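CRISPR-associated endonuclease Cas12b (Alicyclobacillus acidoterrestris, PDB 5U31) uses a guide RNA to recognise target DNA beside a protospacer adjacent motif and cuts it with a RuvC nuclease that works best with a divalent metal, for antiviral defence. Local coordinates at residues 639-644 with 764-768; 646-650 with 727-731; 720-724 with 775-780. The protein carries 3 engineered substitutions. All coordinates share one frame; numbering follows the deposited sequence.

Contact 1: residues 639-644 with 764-768; sequences RQRTLR and YLERQ. With SO4 (sulfate ion), chain G; nucleotides of chain B.
Arg639 lays its guanidinium flat on the ring of Tyr764, a cation-pi stack at the join between the bridge helix region and the helical REC2 domain. CZ of Arg639 is 3.8 Å from the centroid of the Tyr764 ring, and the two planes are 25° apart. The arginine chain bends at chi3 (-67°), which turns its end back over the ring. On the opposite face of Tyr764 sits the amide NE2 of Gln768, offset toward the rim. The ring is thus covered on both faces. Gln640 fills its edge, with CG 3.6 Å from CD1 of Tyr764.

Gln640 is the N-cap residue of helix 641-658. Its side chain runs extended beyond CG past the tyrosine, and OE1 accepts a hydrogen bond from NE of Arg767 at 2.9 Å. The donor stands above the carbonyl plane, and the amide and guanidinium planes are nearly perpendicular. Further along the helix, Leu643 brings CD2 against CB of Arg767 and also touches Trp734 and Phe771. This is the tightly packed part.

The looser side lies at Arg644, which is exposed. NH2 of Arg644 comes over one face of the Arg767 guanidinium. A sulfate ion, likely carried in from the crystal medium, sits by both arginines, but its fit against Arg767 is too close to read in detail. NH1 of Arg644 donates to its O1, and the anion would be expected to offset the two positive charges.

The buried end faces RNA. Gln768 is a guide-RNA binding residue, and its side-chain amide reads the base edge of U37 of chain B with two hydrogen bonds. NE2 of Gln768 donates to O4 of U37, and N3 of U37 donates to OE1 of Gln768 at 2.8 Å with an N-H...O angle of 159°.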
loop_
_atom_site.group_PDB
_atom_site.type_symbol
_atom_site.label_atom_id
_atom_site.label_comp_id
_atom_site.label_asym_id
_atom_site.label_seq_id
_atom_site.Cartn_x
_atom_site.Cartn_y
_atom_site.Cartn_z
ATOM N N ARG A 639 -10.588 -23.960 15.250
ATOM C CA ARG A 639 -10.988 -22.567 15.429
ATOM C C ARG A 639 -11.900 -22.076 14.311
ATOM O O ARG A 639 -12.573 -21.053 14.479
ATOM C CB ARG A 639 -9.753 -21.667 15.525
ATOM C CG ARG A 639 -9.243 -21.205 14.181
ATOM C CD ARG A 639 -7.828 -20.669 14.246
ATOM N NE ARG A 639 -7.721 -19.431 15.008
ATOM C CZ ARG A 639 -6.792 -18.511 14.776
ATOM N NH1 ARG A 639 -5.913 -18.695 13.799
ATOM N NH2 ARG A 639 -6.744 -17.407 15.507
ATOM N N GLN A 640 -11.944 -22.779 13.177
ATOM C CA GLN A 640 -12.800 -22.406 12.058
ATOM C C GLN A 640 -13.804 -23.498 11.711
ATOM O O GLN A 640 -14.377 -23.477 10.618
ATOM C CB GLN A 640 -11.959 -22.071 10.829
ATOM C CG GLN A 640 -11.059 -20.872 11.002
ATOM C CD GLN A 640 -10.254 -20.586 9.760
ATOM O OE1 GLN A 640 -10.058 -19.430 9.388
ATOM N NE2 GLN A 640 -9.780 -21.644 9.106
ATOM N N ARG A 641 -14.023 -24.452 12.618
ATOM C CA ARG A 641 -14.914 -25.572 12.329
ATOM C C ARG A 641 -16.351 -25.099 12.150
ATOM O O ARG A 641 -16.969 -25.334 11.106
ATOM C CB ARG A 641 -14.818 -26.611 13.448
ATOM C CG ARG A 641 -15.656 -27.864 13.240
ATOM C CD ARG A 641 -15.116 -29.009 14.086
ATOM N NE ARG A 641 -13.706 -29.263 13.792
ATOM C CZ ARG A 641 -12.936 -30.124 14.451
ATOM N NH1 ARG A 641 -13.433 -30.829 15.458
ATOM N NH2 ARG A 641 -11.665 -30.277 14.102
ATOM N N THR A 642 -16.900 -24.422 13.165
ATOM C CA THR A 642 -18.289 -23.977 13.086
ATOM C C THR A 642 -18.475 -22.895 12.030
ATOM O O THR A 642 -19.552 -22.804 11.430
ATOM C CB THR A 642 -18.776 -23.473 14.447
ATOM O OG1 THR A 642 -17.917 -22.425 14.910
ATOM C CG2 THR A 642 -18.792 -24.606 15.471
ATOM N N LEU A 643 -17.456 -22.067 11.786
ATOM C CA LEU A 643 -17.564 -21.088 10.709
ATOM C C LEU A 643 -17.753 -21.784 9.366
ATOM O O LEU A 643 -18.703 -21.490 8.632
ATOM C CB LEU A 643 -16.337 -20.175 10.686
ATOM C CG LEU A 643 -16.209 -19.212 9.498
ATOM C CD1 LEU A 643 -17.444 -18.353 9.336
ATOM C CD2 LEU A 643 -14.981 -18.335 9.648
ATOM N N ARG A 644 -16.868 -22.732 9.037
ATOM C CA ARG A 644 -16.981 -23.423 7.757
ATOM C C ARG A 644 -18.277 -24.215 7.662
ATOM O O ARG A 644 -18.798 -24.423 6.561
ATOM C CB ARG A 644 -15.776 -24.336 7.532
ATOM C CG ARG A 644 -14.465 -23.585 7.370
ATOM C CD ARG A 644 -13.324 -24.502 6.954
ATOM N NE ARG A 644 -12.050 -23.787 6.937
ATOM C CZ ARG A 644 -11.583 -23.110 5.892
ATOM N NH1 ARG A 644 -12.283 -23.056 4.766
ATOM N NH2 ARG A 644 -10.414 -22.487 5.973
ATOM N N TYR A 764 -8.265 -15.269 9.307
ATOM C CA TYR A 764 -9.236 -15.850 10.227
ATOM C C TYR A 764 -10.228 -14.797 10.702
ATOM O O TYR A 764 -11.424 -15.078 10.852
ATOM C CB TYR A 764 -8.509 -16.491 11.407
ATOM C CG TYR A 764 -9.379 -16.763 12.612
ATOM C CD1 TYR A 764 -10.390 -17.715 12.565
ATOM C CD2 TYR A 764 -9.175 -16.083 13.806
ATOM C CE1 TYR A 764 -11.182 -17.972 13.672
ATOM C CE2 TYR A 764 -9.959 -16.331 14.916
ATOM C CZ TYR A 764 -10.960 -17.277 14.846
ATOM O OH TYR A 764 -11.741 -17.524 15.954
ATOM N N LEU A 765 -9.750 -13.573 10.929
ATOM C CA LEU A 765 -10.646 -12.465 11.239
ATOM C C LEU A 765 -11.435 -12.035 10.007
ATOM O O LEU A 765 -12.652 -11.835 10.083
ATOM C CB LEU A 765 -9.845 -11.291 11.796
ATOM C CG LEU A 765 -8.979 -11.549 13.028
ATOM C CD1 LEU A 765 -8.166 -10.313 13.367
ATOM C CD2 LEU A 765 -9.836 -11.965 14.209
ATOM N N GLU A 766 -10.755 -11.885 8.865
ATOM C CA GLU A 766 -11.432 -11.476 7.639
ATOM C C GLU A 766 -12.526 -12.459 7.254
ATOM O O GLU A 766 -13.592 -12.054 6.776
ATOM C CB GLU A 766 -10.427 -11.347 6.497
ATOM C CG GLU A 766 -9.473 -10.181 6.613
ATOM C CD GLU A 766 -10.049 -8.902 6.037
ATOM O OE1 GLU A 766 -11.290 -8.821 5.876
ATOM O OE2 GLU A 766 -9.255 -7.984 5.737
ATOM N N ARG A 767 -12.274 -13.757 7.438
ATOM C CA ARG A 767 -13.272 -14.757 7.084
ATOM C C ARG A 767 -14.563 -14.540 7.857
ATOM O O ARG A 767 -15.659 -14.704 7.310
ATOM C CB ARG A 767 -12.722 -16.160 7.337
ATOM C CG ARG A 767 -12.344 -16.919 6.083
ATOM C CD ARG A 767 -11.975 -18.358 6.402
ATOM N NE ARG A 767 -10.548 -18.515 6.656
ATOM C CZ ARG A 767 -9.634 -18.650 5.702
ATOM N NH1 ARG A 767 -8.355 -18.791 6.021
ATOM N NH2 ARG A 767 -9.999 -18.637 4.428
ATOM N N GLN A 768 -14.455 -14.154 9.131
ATOM C CA GLN A 768 -15.650 -13.923 9.937
ATOM C C GLN A 768 -16.440 -12.727 9.424
ATOM O O GLN A 768 -17.676 -12.750 9.406
ATOM C CB GLN A 768 -15.267 -13.705 11.398
ATOM C CG GLN A 768 -14.467 -14.822 12.015
ATOM C CD GLN A 768 -14.045 -14.487 13.428
ATOM O OE1 GLN A 768 -14.845 -14.000 14.225
ATOM N NE2 GLN A 768 -12.782 -14.730 13.744
HETATM S S SO4 G . -11.248 -20.165 2.236
HETATM O O1 SO4 G . -11.550 -21.292 3.117
HETATM O O2 SO4 G . -11.473 -20.569 0.853
HETATM O O3 SO4 G . -12.098 -19.015 2.546
HETATM O O4 SO4 G . -9.844 -19.796 2.396
ATOM P P U B 37 -11.081 -8.974 22.199
ATOM O OP1 U B 37 -11.165 -8.418 23.571
ATOM O OP2 U B 37 -11.953 -10.099 21.791
ATOM O "O5'" U B 37 -11.440 -7.779 21.218
ATOM C "C5'" U B 37 -11.491 -7.978 19.810
ATOM C "C4'" U B 37 -12.856 -7.662 19.240
ATOM O "O4'" U B 37 -12.969 -8.370 17.981
ATOM C "C3'" U B 37 -14.025 -8.135 20.098
ATOM O "O3'" U B 37 -15.187 -7.311 19.905
ATOM C "C2'" U B 37 -14.281 -9.536 19.562
ATOM O "O2'" U B 37 -15.596 -10.003 19.754
ATOM C "C1'" U B 37 -13.953 -9.384 18.075
ATOM N N1 U B 37 -13.387 -10.611 17.494
ATOM C C2 U B 37 -14.012 -11.212 16.416
ATOM O O2 U B 37 -15.019 -10.765 15.899
ATOM N N3 U B 37 -13.411 -12.360 15.960
ATOM C C4 U B 37 -12.277 -12.967 16.471
ATOM O O4 U B 37 -11.845 -14.004 15.964
ATOM C C5 U B 37 -11.695 -12.287 17.588
ATOM C C6 U B 37 -12.259 -11.167 18.047
#

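Contact 2: residues 646-650 with 727-731; sequences LRTQL and MGKQV. With SO4 (sulfate ion), chain G; nucleotides of chain B.
Met727, present as selenomethionine, pushes its side chain into the hollow between Leu646, Gln649 and Leu650 on the facing helix. The two helix segments run nearly antiparallel, at 155°, and their axes come no closer than 11.5 Å. Long side chains therefore bridge the space. Met727 and Gln649 lie alongside each other, pointing opposite ways, with CG of Met727 3.4 Å from NE2 of Gln649. A bend at chi3 (-48°) turns the methyl CE toward the backbone of Gln649 and Leu650, 4.0 Å from N of Leu650.

Leu646 supplies the bump from the other side. Its two methyl groups fork, one to Val731, the other to Gln730 and Met727. CD1 meets CG2 of Val731 at 4.1 Å, while CD2 rests against Gln730, 3.6 Å from OE1.

One polar bond lies beside this apolar packing. NE2 of Gln649 donates to OE1 of Gln730 at 3.1 Å, and the two side chains cross at about a right angle. Both chains are extended beyond CG, which lets their amide ends meet. The other end of the Gln649 amide is also satisfied, since OE1 is hydrogen-bonded to Thr686 OG1.

On the far side of helix 709-739, O of Gly728 accepts a hydrogen bond from O2' of C48 of chain B.

The pairing joins the bridge helix region to REC2. Helix 687-701 closes one flank, with Trp689 touching Gln649, Met727 and Gln730. Helix 759-776 packs against the same pair through Phe771 on Leu646, Ser774 on Leu650 and Trp775 on Met727.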
loop_
_atom_site.group_PDB
_atom_site.type_symbol
_atom_site.label_atom_id
_atom_site.label_comp_id
_atom_site.label_asym_id
_atom_site.label_seq_id
_atom_site.Cartn_x
_atom_site.Cartn_y
_atom_site.Cartn_z
ATOM N N LEU A 646 -21.302 -23.203 9.035
ATOM C CA LEU A 646 -22.337 -22.231 8.711
ATOM C C LEU A 646 -22.202 -21.730 7.281
ATOM O O LEU A 646 -23.213 -21.467 6.617
ATOM C CB LEU A 646 -22.280 -21.065 9.697
ATOM C CG LEU A 646 -22.439 -21.420 11.178
ATOM C CD1 LEU A 646 -22.095 -20.227 12.039
ATOM C CD2 LEU A 646 -23.842 -21.909 11.490
ATOM N N ARG A 647 -20.971 -21.604 6.785
ATOM C CA ARG A 647 -20.771 -21.079 5.439
ATOM C C ARG A 647 -21.403 -21.991 4.392
ATOM O O ARG A 647 -22.086 -21.513 3.477
ATOM C CB ARG A 647 -19.278 -20.880 5.170
ATOM C CG ARG A 647 -18.983 -20.095 3.907
ATOM C CD ARG A 647 -17.630 -20.465 3.329
ATOM N NE ARG A 647 -16.526 -19.854 4.060
ATOM C CZ ARG A 647 -15.245 -20.097 3.808
ATOM N NH1 ARG A 647 -14.303 -19.492 4.517
ATOM N NH2 ARG A 647 -14.905 -20.947 2.848
ATOM N N THR A 648 -21.207 -23.306 4.517
ATOM C CA THR A 648 -21.815 -24.226 3.560
ATOM C C THR A 648 -23.306 -24.409 3.810
ATOM O O THR A 648 -24.056 -24.666 2.863
ATOM C CB THR A 648 -21.121 -25.590 3.592
ATOM O OG1 THR A 648 -21.496 -26.296 4.781
ATOM C CG2 THR A 648 -19.609 -25.426 3.550
ATOM N N GLN A 649 -23.751 -24.295 5.065
ATOM C CA GLN A 649 -25.184 -24.337 5.339
ATOM C C GLN A 649 -25.907 -23.200 4.629
ATOM O O GLN A 649 -26.987 -23.401 4.063
ATOM C CB GLN A 649 -25.442 -24.273 6.845
ATOM C CG GLN A 649 -24.991 -25.499 7.618
ATOM C CD GLN A 649 -25.603 -25.578 9.009
ATOM O OE1 GLN A 649 -25.540 -26.614 9.668
ATOM N NE2 GLN A 649 -26.202 -24.484 9.458
ATOM N N LEU A 650 -25.322 -21.999 4.646
ATOM C CA LEU A 650 -25.928 -20.868 3.954
ATOM C C LEU A 650 -25.971 -21.092 2.448
ATOM O O LEU A 650 -26.910 -20.645 1.781
ATOM C CB LEU A 650 -25.159 -19.585 4.270
ATOM C CG LEU A 650 -25.962 -18.359 4.709
ATOM C CD1 LEU A 650 -25.129 -17.091 4.564
ATOM C CD2 LEU A 650 -27.264 -18.255 3.934
HETATM N N MSE A 727 -30.902 -21.787 11.797
HETATM C CA MSE A 727 -29.511 -21.402 11.611
HETATM C C MSE A 727 -29.217 -20.054 12.257
HETATM O O MSE A 727 -28.066 -19.735 12.554
HETATM C CB MSE A 727 -29.160 -21.352 10.130
HETATM C CG MSE A 727 -27.677 -21.482 9.881
HETATM SE SE MSE A 727 -27.145 -20.843 8.130
HETATM C CE MSE A 727 -28.495 -21.750 7.073
ATOM N N GLY A 728 -30.267 -19.259 12.462
ATOM C CA GLY A 728 -30.089 -17.978 13.122
ATOM C C GLY A 728 -29.660 -18.127 14.567
ATOM O O GLY A 728 -28.868 -17.327 15.075
ATOM N N LYS A 729 -30.178 -19.146 15.253
ATOM C CA LYS A 729 -29.723 -19.406 16.613
ATOM C C LYS A 729 -28.306 -19.960 16.622
ATOM O O LYS A 729 -27.573 -19.767 17.598
ATOM C CB LYS A 729 -30.679 -20.365 17.322
ATOM C CG LYS A 729 -32.047 -19.766 17.629
ATOM C CD LYS A 729 -32.875 -20.696 18.500
ATOM C CE LYS A 729 -34.187 -20.050 18.924
ATOM N NZ LYS A 729 -34.945 -20.911 19.879
ATOM N N GLN A 730 -27.901 -20.639 15.547
ATOM C CA GLN A 730 -26.533 -21.139 15.471
ATOM C C GLN A 730 -25.543 -20.003 15.249
ATOM O O GLN A 730 -24.433 -20.026 15.794
ATOM C CB GLN A 730 -26.412 -22.179 14.359
ATOM C CG GLN A 730 -27.320 -23.373 14.536
ATOM C CD GLN A 730 -27.065 -24.451 13.506
ATOM O OE1 GLN A 730 -26.386 -24.225 12.503
ATOM N NE2 GLN A 730 -27.606 -25.638 13.754
ATOM N N VAL A 731 -25.916 -19.009 14.440
ATOM C CA VAL A 731 -25.042 -17.856 14.257
ATOM C C VAL A 731 -24.998 -17.024 15.528
ATOM O O VAL A 731 -23.969 -16.413 15.847
ATOM C CB VAL A 731 -25.494 -17.017 13.046
ATOM C CG1 VAL A 731 -24.597 -15.803 12.871
ATOM C CG2 VAL A 731 -25.489 -17.858 11.780
HETATM S S SO4 G . -11.248 -20.165 2.236
HETATM O O1 SO4 G . -11.550 -21.292 3.117
HETATM O O2 SO4 G . -11.473 -20.569 0.853
HETATM O O3 SO4 G . -12.098 -19.015 2.546
HETATM O O4 SO4 G . -9.844 -19.796 2.396
ATOM P P C B 48 -32.752 -12.680 18.306
ATOM O OP1 C B 48 -32.192 -13.038 19.634
ATOM O OP2 C B 48 -33.217 -11.292 18.058
ATOM O "O5'" C B 48 -31.681 -13.028 17.180
ATOM C "C5'" C B 48 -31.232 -14.362 17.005
ATOM C "C4'" C B 48 -30.435 -14.525 15.737
ATOM O "O4'" C B 48 -31.310 -14.454 14.585
ATOM C "C3'" C B 48 -29.385 -13.465 15.461
ATOM O "O3'" C B 48 -28.193 -13.663 16.196
ATOM C "C2'" C B 48 -29.196 -13.570 13.953
ATOM O "O2'" C B 48 -28.359 -14.668 13.624
ATOM C "C1'" C B 48 -30.618 -13.892 13.490
ATOM N N1 C B 48 -31.346 -12.691 13.030
ATOM C C2 C B 48 -31.140 -12.268 11.720
ATOM O O2 C B 48 -30.354 -12.908 11.012
ATOM N N3 C B 48 -31.796 -11.181 11.265
ATOM C C4 C B 48 -32.633 -10.528 12.072
ATOM N N4 C B 48 -33.260 -9.457 11.579
ATOM C C5 C B 48 -32.867 -10.942 13.418
ATOM C C6 C B 48 -32.207 -12.021 13.853
#

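Contact 3: residues 720-724 with 775-780; sequences VRRVW and WSFFGK. With nucleotides of chain B.
The indole of Trp724 carries Lys780 over one face and has a guide-RNA base at its edge. CE of Lys780 lies 3.5 Å from the centroid of the six-membered ring, a CH-pi contact. The ammonium NZ of Lys780 is over the same ring at 3.7 Å and makes a cation-pi interaction, 10° off the normal. The bend at chi4 (62°) folds NZ over the ring above which CE already lies. N3 of C47 of chain B lies in the plane at the edge of Trp724, 3.4 Å from CZ3.

The five-membered side of Trp724 meets two more aromatic rings. Trp775 and Phe778 are each tilted only modestly from its plane, but they are displaced and have scant overlap with it. CD1 of Trp724 touches both, at 3.4 Å from CH2 of Trp775 and 3.4 Å from CE2 of Phe778. Val720, one turn earlier on the helix, adds CG1 at the edge of the Phe778 ring, 4.4 Å from CZ.

Trp775 turns its own edge to the RNA backbone. Its NE1 donates to O2' of C48 of chain B at 3.2 Å, and O4' of A49 of chain B lies in the plane of the indole. The next residue, Ser776, accepts a hydrogen bond at OG from O2' of A49. The protein thus meets 2'-hydroxyls, which DNA lacks.

Leu650 and Leu653 of helix 641-658 pack on Phe778. Trp724, Trp775 and Phe778 form an aromatic cluster within the helical REC2 domain, where helix 709-739 meets the end of helix 759-776 and the loop that follows it, beside the bound guide RNA.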
loop_
_atom_site.group_PDB
_atom_site.type_symbol
_atom_site.label_atom_id
_atom_site.label_comp_id
_atom_site.label_asym_id
_atom_site.label_seq_id
_atom_site.Cartn_x
_atom_site.Cartn_y
_atom_site.Cartn_z
ATOM N N VAL A 720 -38.121 -22.108 4.317
ATOM C CA VAL A 720 -36.931 -21.272 4.428
ATOM C C VAL A 720 -36.892 -20.579 5.784
ATOM O O VAL A 720 -35.829 -20.455 6.401
ATOM C CB VAL A 720 -36.879 -20.262 3.268
ATOM C CG1 VAL A 720 -35.866 -19.156 3.553
ATOM C CG2 VAL A 720 -36.545 -20.973 1.967
ATOM N N ARG A 721 -38.050 -20.129 6.277
ATOM C CA ARG A 721 -38.084 -19.455 7.571
ATOM C C ARG A 721 -37.673 -20.397 8.694
ATOM O O ARG A 721 -36.842 -20.045 9.538
ATOM C CB ARG A 721 -39.473 -18.877 7.841
ATOM C CG ARG A 721 -39.581 -18.261 9.228
ATOM C CD ARG A 721 -40.887 -17.526 9.461
ATOM N NE ARG A 721 -40.909 -16.923 10.791
ATOM C CZ ARG A 721 -41.874 -16.130 11.241
ATOM N NH1 ARG A 721 -41.803 -15.629 12.466
ATOM N NH2 ARG A 721 -42.907 -15.835 10.465
ATOM N N ARG A 722 -38.249 -21.604 8.723
ATOM C CA ARG A 722 -37.886 -22.569 9.757
ATOM C C ARG A 722 -36.389 -22.837 9.752
ATOM O O ARG A 722 -35.743 -22.845 10.807
ATOM C CB ARG A 722 -38.655 -23.877 9.561
ATOM C CG ARG A 722 -40.164 -23.765 9.699
ATOM C CD ARG A 722 -40.834 -25.117 9.493
ATOM N NE ARG A 722 -42.291 -25.021 9.530
ATOM C CZ ARG A 722 -43.113 -26.046 9.324
ATOM N NH1 ARG A 722 -42.620 -27.250 9.063
ATOM N NH2 ARG A 722 -44.427 -25.869 9.377
ATOM N N VAL A 723 -35.817 -23.039 8.568
ATOM C CA VAL A 723 -34.403 -23.366 8.475
ATOM C C VAL A 723 -33.537 -22.129 8.717
ATOM O O VAL A 723 -32.459 -22.230 9.316
ATOM C CB VAL A 723 -34.133 -24.036 7.114
ATOM C CG1 VAL A 723 -33.082 -23.287 6.314
ATOM C CG2 VAL A 723 -33.738 -25.493 7.313
ATOM N N TRP A 724 -34.000 -20.947 8.298
ATOM C CA TRP A 724 -33.244 -19.724 8.555
ATOM C C TRP A 724 -33.304 -19.339 10.028
ATOM O O TRP A 724 -32.296 -18.912 10.604
ATOM C CB TRP A 724 -33.764 -18.585 7.677
ATOM C CG TRP A 724 -33.180 -17.243 8.000
ATOM C CD1 TRP A 724 -31.960 -16.770 7.626
ATOM C CD2 TRP A 724 -33.802 -16.196 8.756
ATOM N NE1 TRP A 724 -31.778 -15.495 8.107
ATOM C CE2 TRP A 724 -32.896 -15.122 8.804
ATOM C CE3 TRP A 724 -35.036 -16.067 9.400
ATOM C CZ2 TRP A 724 -33.184 -13.933 9.470
ATOM C CZ3 TRP A 724 -35.321 -14.885 10.056
ATOM C CH2 TRP A 724 -34.399 -13.836 10.087
ATOM N N TRP A 775 -24.261 -13.303 5.728
ATOM C CA TRP A 775 -25.412 -13.715 6.520
ATOM C C TRP A 775 -26.437 -12.593 6.634
ATOM O O TRP A 775 -27.639 -12.821 6.459
ATOM C CB TRP A 775 -24.938 -14.167 7.897
ATOM C CG TRP A 775 -26.031 -14.413 8.861
ATOM C CD1 TRP A 775 -26.321 -13.680 9.969
ATOM C CD2 TRP A 775 -26.988 -15.473 8.815
ATOM N NE1 TRP A 775 -27.402 -14.216 10.620
ATOM C CE2 TRP A 775 -27.832 -15.320 9.930
ATOM C CE3 TRP A 775 -27.212 -16.538 7.938
ATOM C CZ2 TRP A 775 -28.883 -16.190 10.193
ATOM C CZ3 TRP A 775 -28.254 -17.398 8.199
ATOM C CH2 TRP A 775 -29.078 -17.220 9.318
ATOM N N SER A 776 -25.978 -11.370 6.913
ATOM C CA SER A 776 -26.899 -10.249 7.067
ATOM C C SER A 776 -27.562 -9.868 5.752
ATOM O O SER A 776 -28.720 -9.438 5.746
ATOM C CB SER A 776 -26.161 -9.047 7.648
ATOM O OG SER A 776 -25.539 -9.389 8.870
ATOM N N PHE A 777 -26.856 -10.009 4.634
ATOM C CA PHE A 777 -27.393 -9.650 3.331
ATOM C C PHE A 777 -27.982 -10.845 2.599
ATOM O O PHE A 777 -28.263 -10.757 1.398
ATOM C CB PHE A 777 -26.307 -8.973 2.499
ATOM C CG PHE A 777 -25.840 -7.677 3.087
ATOM C CD1 PHE A 777 -26.751 -6.796 3.648
ATOM C CD2 PHE A 777 -24.498 -7.350 3.111
ATOM C CE1 PHE A 777 -26.337 -5.606 4.205
ATOM C CE2 PHE A 777 -24.076 -6.160 3.671
ATOM C CZ PHE A 777 -24.998 -5.286 4.217
ATOM N N PHE A 778 -28.178 -11.956 3.301
ATOM C CA PHE A 778 -28.881 -13.095 2.736
ATOM C C PHE A 778 -30.339 -12.734 2.475
ATOM O O PHE A 778 -30.994 -12.091 3.301
ATOM C CB PHE A 778 -28.782 -14.290 3.686
ATOM C CG PHE A 778 -29.891 -15.279 3.527
ATOM C CD1 PHE A 778 -29.883 -16.182 2.480
ATOM C CD2 PHE A 778 -30.950 -15.299 4.419
ATOM C CE1 PHE A 778 -30.910 -17.090 2.326
ATOM C CE2 PHE A 778 -31.982 -16.203 4.270
ATOM C CZ PHE A 778 -31.962 -17.100 3.222
ATOM N N GLY A 779 -30.850 -13.153 1.321
ATOM C CA GLY A 779 -32.200 -12.820 0.893
ATOM C C GLY A 779 -33.100 -14.047 0.860
ATOM O O GLY A 779 -32.749 -15.071 0.270
ATOM N N LYS A 780 -34.270 -13.916 1.490
ATOM C CA LYS A 780 -35.290 -14.958 1.473
ATOM C C LYS A 780 -36.134 -14.953 0.205
ATOM O O LYS A 780 -36.913 -15.889 0.001
ATOM C CB LYS A 780 -36.220 -14.814 2.680
ATOM C CG LYS A 780 -35.522 -14.766 4.024
ATOM C CD LYS A 780 -36.543 -14.754 5.151
ATOM C CE LYS A 780 -35.894 -14.431 6.485
ATOM N NZ LYS A 780 -35.271 -13.077 6.494
ATOM P P A B 49 -27.369 -12.397 16.739
ATOM O OP1 A B 49 -26.293 -12.909 17.624
ATOM O OP2 A B 49 -28.347 -11.392 17.237
ATOM O "O5'" A B 49 -26.674 -11.798 15.439
ATOM C "C5'" A B 49 -25.822 -12.599 14.635
ATOM C "C4'" A B 49 -25.567 -11.957 13.297
ATOM O "O4'" A B 49 -26.782 -11.953 12.503
ATOM C "C3'" A B 49 -25.156 -10.498 13.338
ATOM O "O3'" A B 49 -23.796 -10.317 13.662
ATOM C "C2'" A B 49 -25.530 -10.015 11.945
ATOM O "O2'" A B 49 -24.575 -10.446 10.987
ATOM C "C1'" A B 49 -26.829 -10.783 11.709
ATOM N N9 A B 49 -28.005 -9.986 12.102
ATOM C C8 A B 49 -28.830 -10.144 13.189
ATOM N N7 A B 49 -29.790 -9.252 13.257
ATOM C C5 A B 49 -29.577 -8.455 12.140
ATOM C C6 A B 49 -30.247 -7.330 11.634
ATOM N N6 A B 49 -31.322 -6.782 12.204
ATOM N N1 A B 49 -29.773 -6.774 10.499
ATOM C C2 A B 49 -28.698 -7.312 9.916
ATOM N N3 A B 49 -27.984 -8.363 10.294
ATOM C C4 A B 49 -28.481 -8.894 11.423
ATOM P P C B 48 -32.752 -12.680 18.306
ATOM O OP1 C B 48 -32.192 -13.038 19.634
ATOM O OP2 C B 48 -33.217 -11.292 18.058
ATOM O "O5'" C B 48 -31.681 -13.028 17.180
ATOM C "C5'" C B 48 -31.232 -14.362 17.005
ATOM C "C4'" C B 48 -30.435 -14.525 15.737
ATOM O "O4'" C B 48 -31.310 -14.454 14.585
ATOM C "C3'" C B 48 -29.385 -13.465 15.461
ATOM O "O3'" C B 48 -28.193 -13.663 16.196
ATOM C "C2'" C B 48 -29.196 -13.570 13.953
ATOM O "O2'" C B 48 -28.359 -14.668 13.624
ATOM C "C1'" C B 48 -30.618 -13.892 13.490
ATOM N N1 C B 48 -31.346 -12.691 13.030
ATOM C C2 C B 48 -31.140 -12.268 11.720
ATOM O O2 C B 48 -30.354 -12.908 11.012
ATOM N N3 C B 48 -31.796 -11.181 11.265
ATOM C C4 C B 48 -32.633 -10.528 12.072
ATOM N N4 C B 48 -33.260 -9.457 11.579
ATOM C C5 C B 48 -32.867 -10.942 13.418
ATOM C C6 C B 48 -32.207 -12.021 13.853
ATOM P P C B 47 -38.100 -10.032 17.299
ATOM O OP1 C B 47 -38.789 -9.082 18.207
ATOM O OP2 C B 47 -36.814 -9.637 16.668
ATOM O "O5'" C B 47 -37.871 -11.362 18.144
ATOM C "C5'" C B 47 -36.564 -11.843 18.413
ATOM C "C4'" C B 47 -36.329 -13.167 17.739
ATOM O "O4'" C B 47 -37.276 -13.327 16.650
ATOM C "C3'" C B 47 -34.970 -13.322 17.080
ATOM O "O3'" C B 47 -33.958 -13.694 17.997
ATOM C "C2'" C B 47 -35.236 -14.350 15.986
ATOM O "O2'" C B 47 -35.252 -15.664 16.521
ATOM C "C1'" C B 47 -36.659 -13.975 15.559
ATOM N N1 C B 47 -36.669 -13.053 14.395
ATOM C C2 C B 47 -36.923 -13.568 13.119
ATOM O O2 C B 47 -37.145 -14.785 12.982
ATOM N N3 C B 47 -36.927 -12.717 12.062
ATOM C C4 C B 47 -36.686 -11.412 12.235
ATOM N N4 C B 47 -36.696 -10.615 11.167
ATOM C C5 C B 47 -36.423 -10.861 13.517
ATOM C C6 C B 47 -36.428 -11.713 14.546
#

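Of these segments the chain reaches 639-644 first, at the start of helix 641-658 in the bridge helix region, then 646-650 on the same helix. It then enters REC2. Helix 709-739 brings 720-724 for contact 3, then 727-731, which closes contact 2. Helix 759-776 follows. Its 764-768 closes contact 1, and 775-780, the end of that helix and the loop after it, closes contact 3. Contact 2 nests inside the loop of contact 1, while contact 3 crosses both. Contacts 2 and 3 touch directly, Met727 SE lying 3.6 Å from Trp775 CZ3. Contacts 1 and 2 share the sulfate. Together they tie three helices into one bundle beside the guide RNA.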